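Putative mannose-6-phosphate isomerase YvyI (Bacillus subtilis, PDB 1QWR) probably catalyses the interconversion of D-mannose 6-phosphate and D-fructose 6-phosphate, as a zinc-dependent type 1 phosphomannose isomerase with one metal ion per subunit. Local coordinates at residues Leu86-Asp91 against Val184-Gln189; Ser97-Pro102 against Asp192-Val197; Lys117-Tyr122 against Thr174-Cys179; Ile132-Thr137 against Tyr168-Gly173. One frame throughout, in Å; residues are numbered along the deposited sequence.

Contact 1 of 4, residues Leu86-Asp91 against Val184-Gln189; sequences LTKLLD and VLETQQ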
# COMPACT_ATOMS: atom_id res chain seq x y z
N LEU A 86 0.07 3.64 -5.43
CA LEU A 86 1.34 3.55 -4.72
C LEU A 86 1.25 2.33 -3.83
O LEU A 86 0.28 2.18 -3.08
CB LEU A 86 1.57 4.82 -3.91
CG LEU A 86 2.65 4.81 -2.82
CD1 LEU A 86 4.03 4.55 -3.45
CD2 LEU A 86 2.62 6.19 -2.12
N THR A 87 2.23 1.43 -3.95
CA THR A 87 2.23 0.21 -3.15
C THR A 87 3.46 0.19 -2.27
O THR A 87 4.58 0.40 -2.74
CB THR A 87 2.27 -1.03 -4.05
OG1 THR A 87 1.16 -0.99 -4.97
CG2 THR A 87 2.19 -2.30 -3.22
N LYS A 88 3.24 -0.10 -0.99
CA LYS A 88 4.34 -0.17 -0.03
C LYS A 88 4.30 -1.42 0.83
O LYS A 88 3.24 -2.04 1.00
CB LYS A 88 4.25 0.99 0.97
CG LYS A 88 4.25 2.38 0.36
CD LYS A 88 4.04 3.39 1.51
CE LYS A 88 3.84 4.82 1.01
NZ LYS A 88 3.71 5.72 2.19
N LEU A 89 5.48 -1.76 1.36
CA LEU A 89 5.64 -2.82 2.36
C LEU A 89 5.97 -2.00 3.62
O LEU A 89 6.88 -1.13 3.57
CB LEU A 89 6.80 -3.76 2.02
CG LEU A 89 6.43 -4.87 1.05
CD1 LEU A 89 7.71 -5.64 0.66
CD2 LEU A 89 5.40 -5.84 1.69
N LEU A 90 5.25 -2.24 4.72
CA LEU A 90 5.45 -1.47 5.95
C LEU A 90 5.92 -2.35 7.10
O LEU A 90 5.29 -3.37 7.40
CB LEU A 90 4.14 -0.80 6.37
CG LEU A 90 3.40 0.03 5.33
CD1 LEU A 90 2.06 0.49 5.89
CD2 LEU A 90 4.25 1.21 4.93
N ASP A 91 7.01 -1.94 7.74
CA ASP A 91 7.57 -2.65 8.88
C ASP A 91 7.16 -1.82 10.09
O ASP A 91 7.87 -0.85 10.47
CB ASP A 91 9.10 -2.69 8.77
CG ASP A 91 9.75 -3.32 10.00
OD1 ASP A 91 9.03 -3.85 10.88
OD2 ASP A 91 11.00 -3.27 10.06
N VAL A 184 2.92 -5.13 6.80
CA VAL A 184 1.80 -4.86 5.90
C VAL A 184 2.10 -4.54 4.44
O VAL A 184 3.10 -3.87 4.15
CB VAL A 184 0.99 -3.65 6.47
CG1 VAL A 184 -0.26 -3.35 5.63
CG2 VAL A 184 0.62 -3.91 7.90
N LEU A 185 1.24 -4.99 3.53
CA LEU A 185 1.34 -4.63 2.11
C LEU A 185 0.18 -3.60 1.99
O LEU A 185 -1.01 -3.96 2.05
CB LEU A 185 1.12 -5.83 1.19
CG LEU A 185 1.35 -5.65 -0.33
CD1 LEU A 185 0.37 -4.65 -0.91
CD2 LEU A 185 2.77 -5.20 -0.59
N GLU A 186 0.56 -2.33 1.81
CA GLU A 186 -0.38 -1.23 1.71
C GLU A 186 -0.54 -0.74 0.28
O GLU A 186 0.43 -0.34 -0.36
CB GLU A 186 0.13 -0.08 2.59
CG GLU A 186 -0.82 1.09 2.77
CD GLU A 186 -0.18 2.16 3.62
OE1 GLU A 186 0.86 2.70 3.19
OE2 GLU A 186 -0.70 2.45 4.73
N THR A 187 -1.76 -0.78 -0.23
CA THR A 187 -2.01 -0.31 -1.59
C THR A 187 -2.79 0.99 -1.42
O THR A 187 -3.77 1.02 -0.71
CB THR A 187 -2.79 -1.36 -2.41
OG1 THR A 187 -2.01 -2.58 -2.48
CG2 THR A 187 -3.02 -0.87 -3.86
N GLN A 188 -2.32 2.07 -2.03
CA GLN A 188 -2.98 3.36 -1.84
C GLN A 188 -2.95 4.22 -3.11
O GLN A 188 -2.34 3.84 -4.11
CB GLN A 188 -2.26 4.09 -0.70
CG GLN A 188 -0.81 4.51 -1.03
CD GLN A 188 0.18 4.22 0.11
OE1 GLN A 188 0.64 3.07 0.29
NE2 GLN A 188 0.48 5.23 0.90
N GLN A 189 -3.65 5.36 -3.10
CA GLN A 189 -3.58 6.24 -4.26
C GLN A 189 -2.17 6.82 -4.18
O GLN A 189 -1.57 6.83 -3.10
CB GLN A 189 -4.56 7.41 -4.14
CG GLN A 189 -6.01 7.00 -4.16
CD GLN A 189 -6.90 8.21 -4.12
OE1 GLN A 189 -7.10 8.89 -5.14
NE2 GLN A 189 -7.43 8.50 -2.95
O HOH W 1 -0.62 -3.09 -4.79
O HOH W 2 1.82 5.06 3.97
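Six backbone hydrogen bonds join L86-D91 to V184-Q189 as neighbouring antiparallel strands of the cupin fold, close to the centre of the chain. L86, K88 and L90 face Q188, E186 and V184 in hydrogen-bonded pairs, each residue giving and taking one bond; T87 with T187 and L89 with L185 are the non-hydrogen-bonded pairs between them. The bond from K88 N to E186 O is nearly straight, 168° at the hydrogen and in the carbonyl plane, whereas L86 N reaches Q188 O from above that plane and bends to 143°.

On the face carrying T87, L89, L185 and T187, L185 bridges two partners. Its CG lies anti to the backbone N, and the fork beyond it splits: CD2 meets L89 CD2 at 3.5 Å, while CD1 crosses obliquely to T87 CG2 at 3.8 Å. I272 and S274 of strand 271-276 lie against this face.

On the other face, E186 approaches the zinc site. L86 and Q188 run side by side, CB to CG, and L90 CD1 comes within 3.6 Å of E186 OE2. K88 and E186 also lie alongside each other, both extended, and what fixes their tips comes from adjoining strands: K88 NZ forms a salt bridge with E40, and E186 OE2 accepts a hydrogen bond from W121 NE1. The nearby carboxylate of E119 might raise the proton affinity of E186. K88 NZ and E186 OE1, 4.3 Å apart, are too distant for a direct salt bridge; a water accepts from K88 NZ at 2.7 Å and donates to E186 OE1 at 2.7 Å.

Contact 2 of 4, residues Ser97-Pro102 against Asp192-Val197; sequences SIKVHP and DATYRV. With ZN (zinc ion), chain E; SO4 (sulfate ion), chain C.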
# COMPACT_ATOMS: atom_id res chain seq x y z
N SER A 97 1.72 7.08 13.81
CA SER A 97 0.92 8.21 14.29
C SER A 97 -0.57 8.02 14.04
O SER A 97 -0.98 7.25 13.17
CB SER A 97 1.39 9.50 13.61
OG SER A 97 1.05 9.52 12.23
N ILE A 98 -1.40 8.72 14.82
CA ILE A 98 -2.85 8.64 14.62
C ILE A 98 -3.06 9.70 13.55
O ILE A 98 -2.58 10.84 13.69
CB ILE A 98 -3.62 8.98 15.92
CG1 ILE A 98 -3.32 7.91 16.98
CG2 ILE A 98 -5.10 9.02 15.65
CD1 ILE A 98 -4.04 8.11 18.28
N LYS A 99 -3.75 9.33 12.47
CA LYS A 99 -3.88 10.25 11.35
C LYS A 99 -5.12 10.07 10.50
O LYS A 99 -5.90 9.14 10.70
CB LYS A 99 -2.64 10.06 10.46
CG LYS A 99 -2.38 8.58 10.09
CD LYS A 99 -0.97 8.39 9.53
CE LYS A 99 -0.61 6.92 9.39
NZ LYS A 99 0.15 6.40 10.56
N VAL A 100 -5.27 10.99 9.54
CA VAL A 100 -6.36 10.95 8.58
C VAL A 100 -5.80 11.42 7.23
O VAL A 100 -4.93 12.31 7.19
CB VAL A 100 -7.53 11.89 8.98
CG1 VAL A 100 -7.02 13.27 9.26
CG2 VAL A 100 -8.57 11.95 7.87
N HIS A 101 -6.27 10.83 6.13
CA HIS A 101 -5.83 11.23 4.80
C HIS A 101 -6.99 11.92 4.14
O HIS A 101 -8.13 11.48 4.26
CB HIS A 101 -5.46 10.00 3.93
CG HIS A 101 -4.33 9.20 4.49
ND1 HIS A 101 -3.06 9.72 4.64
CD2 HIS A 101 -4.27 7.91 4.89
CE1 HIS A 101 -2.27 8.78 5.11
NE2 HIS A 101 -2.98 7.67 5.28
N PRO A 102 -6.73 13.04 3.44
CA PRO A 102 -7.81 13.76 2.78
C PRO A 102 -8.24 13.06 1.49
O PRO A 102 -7.52 12.18 0.97
CB PRO A 102 -7.20 15.11 2.49
CG PRO A 102 -5.76 14.75 2.19
CD PRO A 102 -5.44 13.76 3.29
N ASP A 192 1.01 11.49 -0.80
CA ASP A 192 1.75 11.46 0.46
C ASP A 192 1.05 12.42 1.41
O ASP A 192 1.66 12.92 2.36
CB ASP A 192 3.21 11.88 0.22
CG ASP A 192 4.12 11.59 1.42
OD1 ASP A 192 3.90 10.59 2.15
OD2 ASP A 192 5.08 12.36 1.61
N ALA A 193 -0.23 12.67 1.16
CA ALA A 193 -1.03 13.59 1.98
C ALA A 193 -1.49 12.95 3.29
O ALA A 193 -2.39 12.09 3.32
CB ALA A 193 -2.22 14.07 1.19
N THR A 194 -0.87 13.40 4.38
CA THR A 194 -1.17 12.87 5.71
C THR A 194 -1.30 13.95 6.77
O THR A 194 -0.43 14.79 6.89
CB THR A 194 -0.05 11.92 6.16
OG1 THR A 194 0.03 10.83 5.24
CG2 THR A 194 -0.32 11.39 7.57
N TYR A 195 -2.38 13.89 7.54
CA TYR A 195 -2.61 14.86 8.61
C TYR A 195 -2.57 14.09 9.93
O TYR A 195 -3.46 13.29 10.22
CB TYR A 195 -3.98 15.55 8.43
CG TYR A 195 -4.13 16.27 7.10
CD1 TYR A 195 -3.06 16.97 6.52
CD2 TYR A 195 -5.36 16.27 6.42
CE1 TYR A 195 -3.22 17.64 5.31
CE2 TYR A 195 -5.52 16.94 5.21
CZ TYR A 195 -4.45 17.62 4.66
OH TYR A 195 -4.61 18.28 3.46
N ARG A 196 -1.53 14.33 10.73
CA ARG A 196 -1.38 13.65 12.01
C ARG A 196 -2.06 14.40 13.13
O ARG A 196 -2.01 15.63 13.16
CB ARG A 196 0.09 13.53 12.41
CG ARG A 196 0.97 12.92 11.38
CD ARG A 196 2.30 12.53 12.00
NE ARG A 196 3.20 12.02 10.98
CZ ARG A 196 4.05 12.77 10.30
NH1 ARG A 196 4.13 14.07 10.54
NH2 ARG A 196 4.82 12.22 9.37
N VAL A 197 -2.70 13.68 14.04
CA VAL A 197 -3.33 14.34 15.18
C VAL A 197 -2.55 14.01 16.45
O VAL A 197 -2.60 14.76 17.42
CB VAL A 197 -4.82 13.94 15.35
CG1 VAL A 197 -5.58 14.19 14.05
CG2 VAL A 197 -4.95 12.49 15.77
ZN ZN E . -2.32 5.58 6.49
S SO4 C . 3.27 8.01 9.89
O1 SO4 C . 2.96 7.85 11.34
O2 SO4 C . 4.71 7.91 9.67
O3 SO4 C . 2.77 9.31 9.41
O4 SO4 C . 2.59 6.93 9.15
O HOH W 3 -0.75 5.70 4.42
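A short antiparallel ribbon, K99 and V100 against R196 and Y195, walls the active-site pocket of the cupin domain; it and its flanking residues carry a zinc ligand and a sulfate site. V100 and Y195 are its hydrogen-bonded pair, exchanging two backbone bonds, and V197 N adds an almost straight bond (172°) to I98 O. Beyond the ribbon, H101 ND1 donates to A193 O at 2.8 Å, in the ring plane and on a lone pair. This fixes the imidazole's rotation and turns H101 NE2 to the zinc at 2.5 Å, which E119 and H176 also bind.

P102 CB lies 3.7 Å from Y195 CE2, the two crossing at about a right angle, and I98 CG2 presses on V197 CG2 at a tight 3.5 Å.

S97 N and OG, just before the ribbon, join K99 NZ and R196 NE around the sulfate, which K18, W20 and R210 also bind. K99 NZ is held by T96, and R196 NH1 by E211 O. The ion probably came from the crystallisation liquor; its place beside R196, an active-site residue by similarity, is consistent with a phosphate position. R196 NE meets sulfate O3 at 3.2 Å, near the guanidinium plane.

Contact 3 of 4, residues Lys117-Tyr122 against Thr174-Cys179; sequences KTECWY and TLHALC. With ZN (zinc ion), chain E.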
# COMPACT_ATOMS: atom_id res chain seq x y z
N LYS A 117 -5.86 10.18 -0.46
CA LYS A 117 -5.20 8.91 -0.15
C LYS A 117 -6.12 7.83 0.46
O LYS A 117 -6.01 7.49 1.64
CB LYS A 117 -3.98 9.14 0.76
CG LYS A 117 -2.86 8.06 0.79
CD LYS A 117 -1.60 8.75 1.43
CE LYS A 117 -0.39 7.90 1.63
NZ LYS A 117 -0.57 6.92 2.71
N THR A 118 -7.04 7.33 -0.34
CA THR A 118 -7.85 6.19 0.08
C THR A 118 -6.81 5.06 -0.03
O THR A 118 -5.95 5.10 -0.91
CB THR A 118 -9.01 5.98 -0.90
OG1 THR A 118 -10.03 6.93 -0.58
CG2 THR A 118 -9.59 4.55 -0.79
N GLU A 119 -6.87 4.08 0.87
CA GLU A 119 -5.88 3.01 0.86
C GLU A 119 -6.44 1.74 1.48
O GLU A 119 -7.58 1.70 1.92
CB GLU A 119 -4.64 3.45 1.65
CG GLU A 119 -5.01 3.79 3.10
CD GLU A 119 -3.85 4.28 3.92
OE1 GLU A 119 -2.87 4.76 3.34
OE2 GLU A 119 -3.93 4.18 5.17
N CYS A 120 -5.63 0.69 1.49
CA CYS A 120 -6.06 -0.56 2.10
C CYS A 120 -4.84 -1.32 2.60
O CYS A 120 -3.69 -1.10 2.15
CB CYS A 120 -6.90 -1.38 1.11
SG CYS A 120 -5.92 -1.99 -0.30
N TRP A 121 -5.08 -2.21 3.56
CA TRP A 121 -4.02 -2.97 4.17
C TRP A 121 -4.24 -4.47 4.12
O TRP A 121 -5.33 -4.95 4.43
CB TRP A 121 -3.88 -2.63 5.66
CG TRP A 121 -3.62 -1.22 5.96
CD1 TRP A 121 -2.79 -0.37 5.29
CD2 TRP A 121 -4.16 -0.47 7.06
NE1 TRP A 121 -2.77 0.86 5.90
CE2 TRP A 121 -3.61 0.82 7.00
CE3 TRP A 121 -5.05 -0.78 8.10
CZ2 TRP A 121 -3.92 1.82 7.92
CZ3 TRP A 121 -5.36 0.21 9.03
CH2 TRP A 121 -4.80 1.50 8.94
N TYR A 122 -3.21 -5.19 3.69
CA TYR A 122 -3.27 -6.63 3.73
C TYR A 122 -2.24 -6.96 4.80
O TYR A 122 -1.07 -6.58 4.68
CB TYR A 122 -2.83 -7.30 2.42
CG TYR A 122 -2.67 -8.78 2.60
CD1 TYR A 122 -3.79 -9.60 2.74
CD2 TYR A 122 -1.39 -9.38 2.71
CE1 TYR A 122 -3.66 -10.97 3.00
CE2 TYR A 122 -1.25 -10.75 2.96
CZ TYR A 122 -2.40 -11.54 3.11
OH TYR A 122 -2.28 -12.88 3.44
N THR A 174 -10.88 8.61 7.03
CA THR A 174 -10.91 7.68 8.17
C THR A 174 -9.77 7.95 9.13
O THR A 174 -8.61 7.99 8.73
CB THR A 174 -10.78 6.20 7.70
OG1 THR A 174 -11.82 5.91 6.76
CG2 THR A 174 -10.88 5.24 8.88
N LEU A 175 -10.10 8.15 10.41
CA LEU A 175 -9.08 8.37 11.43
C LEU A 175 -8.51 6.99 11.69
O LEU A 175 -9.26 6.04 11.93
CB LEU A 175 -9.70 8.93 12.71
CG LEU A 175 -8.70 9.34 13.78
CD1 LEU A 175 -7.87 10.53 13.31
CD2 LEU A 175 -9.46 9.67 15.06
N HIS A 176 -7.19 6.85 11.63
CA HIS A 176 -6.61 5.53 11.80
C HIS A 176 -5.13 5.55 12.17
O HIS A 176 -4.50 6.60 12.26
CB HIS A 176 -6.74 4.74 10.50
CG HIS A 176 -5.94 5.34 9.38
ND1 HIS A 176 -6.34 6.46 8.69
CD2 HIS A 176 -4.71 5.02 8.90
CE1 HIS A 176 -5.39 6.82 7.84
NE2 HIS A 176 -4.40 5.96 7.95
N ALA A 177 -4.61 4.34 12.38
CA ALA A 177 -3.19 4.13 12.67
C ALA A 177 -2.89 2.63 12.74
O ALA A 177 -3.67 1.85 13.30
CB ALA A 177 -2.80 4.77 13.99
N LEU A 178 -1.79 2.24 12.12
CA LEU A 178 -1.36 0.86 12.23
C LEU A 178 -0.61 0.84 13.57
O LEU A 178 0.02 1.85 13.94
CB LEU A 178 -0.39 0.50 11.09
CG LEU A 178 -1.01 0.25 9.72
CD1 LEU A 178 0.09 0.12 8.68
CD2 LEU A 178 -1.86 -1.02 9.77
N CYS A 179 -0.67 -0.26 14.30
CA CYS A 179 0.00 -0.35 15.59
C CYS A 179 1.16 -1.35 15.60
O CYS A 179 1.27 -2.20 14.71
CB CYS A 179 -1.02 -0.64 16.68
SG CYS A 179 -2.27 0.69 16.83
ZN ZN E . -2.32 5.58 6.49
O HOH W 3 -0.75 5.70 4.42
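The indole of W121 has L178 over one face and H176 at its edge. L178 CD2 stands almost exactly above the centre of the six-membered ring, 3.5 Å from the centroid and 9° off the normal, a CH-pi contact made tip to tip. H176 CD2 comes to the rim of the indole instead, 3.4 Å from W121 CZ2, with the two ring planes at 56°, an oblique meeting. The imidazole of H176 is gripped at both nitrogens: ND1 donates to T174 O at 2.7 Å, with the acceptor in the ring plane, and NE2 binds zinc at 2.6 Å, also at the edge.

E119 supplies an adjacent ligand at the metal site of this cupin barrel. Strands 119-122 and 176-178 run roughly in the same direction without pairing, their axes 10.6 Å apart at closest, so side chains alone span the gap. E119 reaches out extended from CG, its OE2 2.5 Å from the zinc, and meets H176 NE2 tip to tip, with the carboxylate and imidazole planes 68° apart. The two atoms are held close by the shared ion, which H101 also binds, and no hydrogen bond joins them.

Second-shell groups hold the side chains of 117-122. The indole N-H is engaged by E186. K117 NZ makes a salt bridge with E119 OE1, the oxygen that is not a zinc ligand, through a weak hydrogen bond of 3.2 Å.

Contact 4 of 4, residues Ile132-Thr137 against Tyr168-Gly173; sequences IIYGHT and YYVPSG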
# COMPACT_ATOMS: atom_id res chain seq x y z
N ILE A 132 -5.08 -2.46 15.36
CA ILE A 132 -5.02 -1.28 14.52
C ILE A 132 -6.06 -0.32 15.11
O ILE A 132 -6.99 -0.75 15.82
CB ILE A 132 -5.40 -1.56 13.04
CG1 ILE A 132 -6.83 -2.06 12.94
CG2 ILE A 132 -4.39 -2.54 12.44
CD1 ILE A 132 -7.37 -2.14 11.49
N ILE A 133 -5.88 0.97 14.85
CA ILE A 133 -6.83 1.99 15.28
C ILE A 133 -7.58 2.28 13.99
O ILE A 133 -6.97 2.58 12.96
CB ILE A 133 -6.11 3.25 15.77
CG1 ILE A 133 -5.37 2.94 17.07
CG2 ILE A 133 -7.11 4.38 15.98
CD1 ILE A 133 -4.37 4.00 17.49
N TYR A 134 -8.91 2.17 14.05
CA TYR A 134 -9.75 2.38 12.87
C TYR A 134 -11.09 2.99 13.28
O TYR A 134 -11.96 2.28 13.81
CB TYR A 134 -10.00 1.04 12.17
CG TYR A 134 -10.71 1.12 10.84
CD1 TYR A 134 -9.99 1.04 9.64
CD2 TYR A 134 -12.10 1.24 10.76
CE1 TYR A 134 -10.65 1.07 8.41
CE2 TYR A 134 -12.77 1.26 9.54
CZ TYR A 134 -12.03 1.17 8.36
OH TYR A 134 -12.68 1.18 7.16
N GLY A 135 -11.27 4.27 13.00
CA GLY A 135 -12.52 4.94 13.33
C GLY A 135 -12.48 5.57 14.71
O GLY A 135 -11.49 5.45 15.43
N HIS A 136 -13.59 6.22 15.08
CA HIS A 136 -13.67 6.90 16.37
C HIS A 136 -15.12 7.00 16.84
O HIS A 136 -16.04 6.65 16.11
CB HIS A 136 -13.09 8.31 16.25
CG HIS A 136 -13.89 9.19 15.35
ND1 HIS A 136 -13.68 9.26 13.99
CD2 HIS A 136 -14.95 9.99 15.61
CE1 HIS A 136 -14.59 10.05 13.45
NE2 HIS A 136 -15.37 10.50 14.41
N THR A 137 -15.31 7.52 18.05
CA THR A 137 -16.66 7.61 18.61
C THR A 137 -17.30 8.99 18.60
O THR A 137 -18.46 9.13 19.01
CB THR A 137 -16.66 7.14 20.08
OG1 THR A 137 -15.73 7.95 20.82
CG2 THR A 137 -16.25 5.68 20.18
N TYR A 168 -8.04 -4.78 5.34
CA TYR A 168 -8.81 -3.62 5.78
C TYR A 168 -8.82 -2.53 4.72
O TYR A 168 -7.77 -2.14 4.21
CB TYR A 168 -8.26 -3.04 7.08
CG TYR A 168 -8.35 -4.01 8.23
CD1 TYR A 168 -7.30 -4.88 8.51
CD2 TYR A 168 -9.53 -4.15 8.97
CE1 TYR A 168 -7.43 -5.88 9.49
CE2 TYR A 168 -9.67 -5.13 9.94
CZ TYR A 168 -8.62 -6.00 10.19
OH TYR A 168 -8.77 -7.03 11.11
N TYR A 169 -10.00 -2.02 4.41
CA TYR A 169 -10.13 -0.94 3.44
C TYR A 169 -10.22 0.34 4.27
O TYR A 169 -10.97 0.40 5.25
CB TYR A 169 -11.39 -1.15 2.61
CG TYR A 169 -11.56 -0.16 1.50
CD1 TYR A 169 -10.76 -0.23 0.37
CD2 TYR A 169 -12.53 0.83 1.57
CE1 TYR A 169 -10.95 0.66 -0.70
CE2 TYR A 169 -12.72 1.72 0.52
CZ TYR A 169 -11.93 1.62 -0.62
OH TYR A 169 -12.16 2.44 -1.69
N VAL A 170 -9.45 1.36 3.89
CA VAL A 170 -9.39 2.62 4.64
C VAL A 170 -9.73 3.82 3.77
O VAL A 170 -8.86 4.47 3.20
CB VAL A 170 -7.98 2.84 5.23
CG1 VAL A 170 -8.01 3.98 6.27
CG2 VAL A 170 -7.47 1.55 5.87
N PRO A 171 -11.03 4.14 3.67
CA PRO A 171 -11.47 5.27 2.85
C PRO A 171 -10.80 6.55 3.35
O PRO A 171 -10.55 6.68 4.55
CB PRO A 171 -12.97 5.31 3.09
CG PRO A 171 -13.32 3.89 3.42
CD PRO A 171 -12.17 3.44 4.28
N SER A 172 -10.51 7.48 2.45
CA SER A 172 -9.93 8.74 2.89
C SER A 172 -10.98 9.33 3.85
O SER A 172 -12.20 9.07 3.69
CB SER A 172 -9.72 9.67 1.71
OG SER A 172 -10.93 9.88 1.01
N GLY A 173 -10.52 10.08 4.84
CA GLY A 173 -11.41 10.66 5.84
C GLY A 173 -11.48 9.79 7.09
O GLY A 173 -12.08 10.18 8.10
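One hydrogen bond crosses between I132-T137 and Y168-G173, two strand ends that face each other without pairing, with apolar packing beside it. Y134, with CG anti to its backbone N (chi1 -172°), stretches over the gap and donates from OH to Y169 O at 2.7 Å. The donor approaches nearly along the C=O axis, and the oxygen lies in plane at the phenol's edge, which leaves Y134 CE1 3.2 Å from Y169 O.

The CH-pi contact belongs to I132. Its CG1 takes the crowded position between backbone N and carbonyl carbon, and the chain then extends so that CD1 sits over the centre of the Y168 ring, 3.8 Å from the centroid and 9° off the normal. The ring's far end is secured by D166 through OH.

Looser contacts complete the set: Y134 CE1 slides past V170 CG2 at 4.1 Å, and P171 CD meets Y134 OH at 3.7 Å.

Strand 131-136, in the sheet with 157-161 and 176-178, meets strand 167-170, which pairs with 119-126, so the contact packs two sheets of the cupin fold together, strand directions 49° apart. I160 touches I132, Y134 and Y168, while W121 packs on I132, Y168 and V170.

From the N terminus the chain first lays down the opening halves of contacts 1 and 2, strand 85-92 and then strand 98-100; their partners, 182-189 and 195-198, return in the same order, so these two contacts cross along the chain. Within the span common to both lies contact 3, which closes a loop from 117-122 to 174-179, and within that lies contact 4, closing 132-137 onto 168-173. Strand 119-126 pairs with 182-189 on one side and 167-170 on the other, tying contacts 1, 3 and 4 together; 131-136 lies between 157-161 and 176-178 in the facing sheet. K99 O to H176 N joins contact 2 to contact 3, and both supply ligands to the zinc.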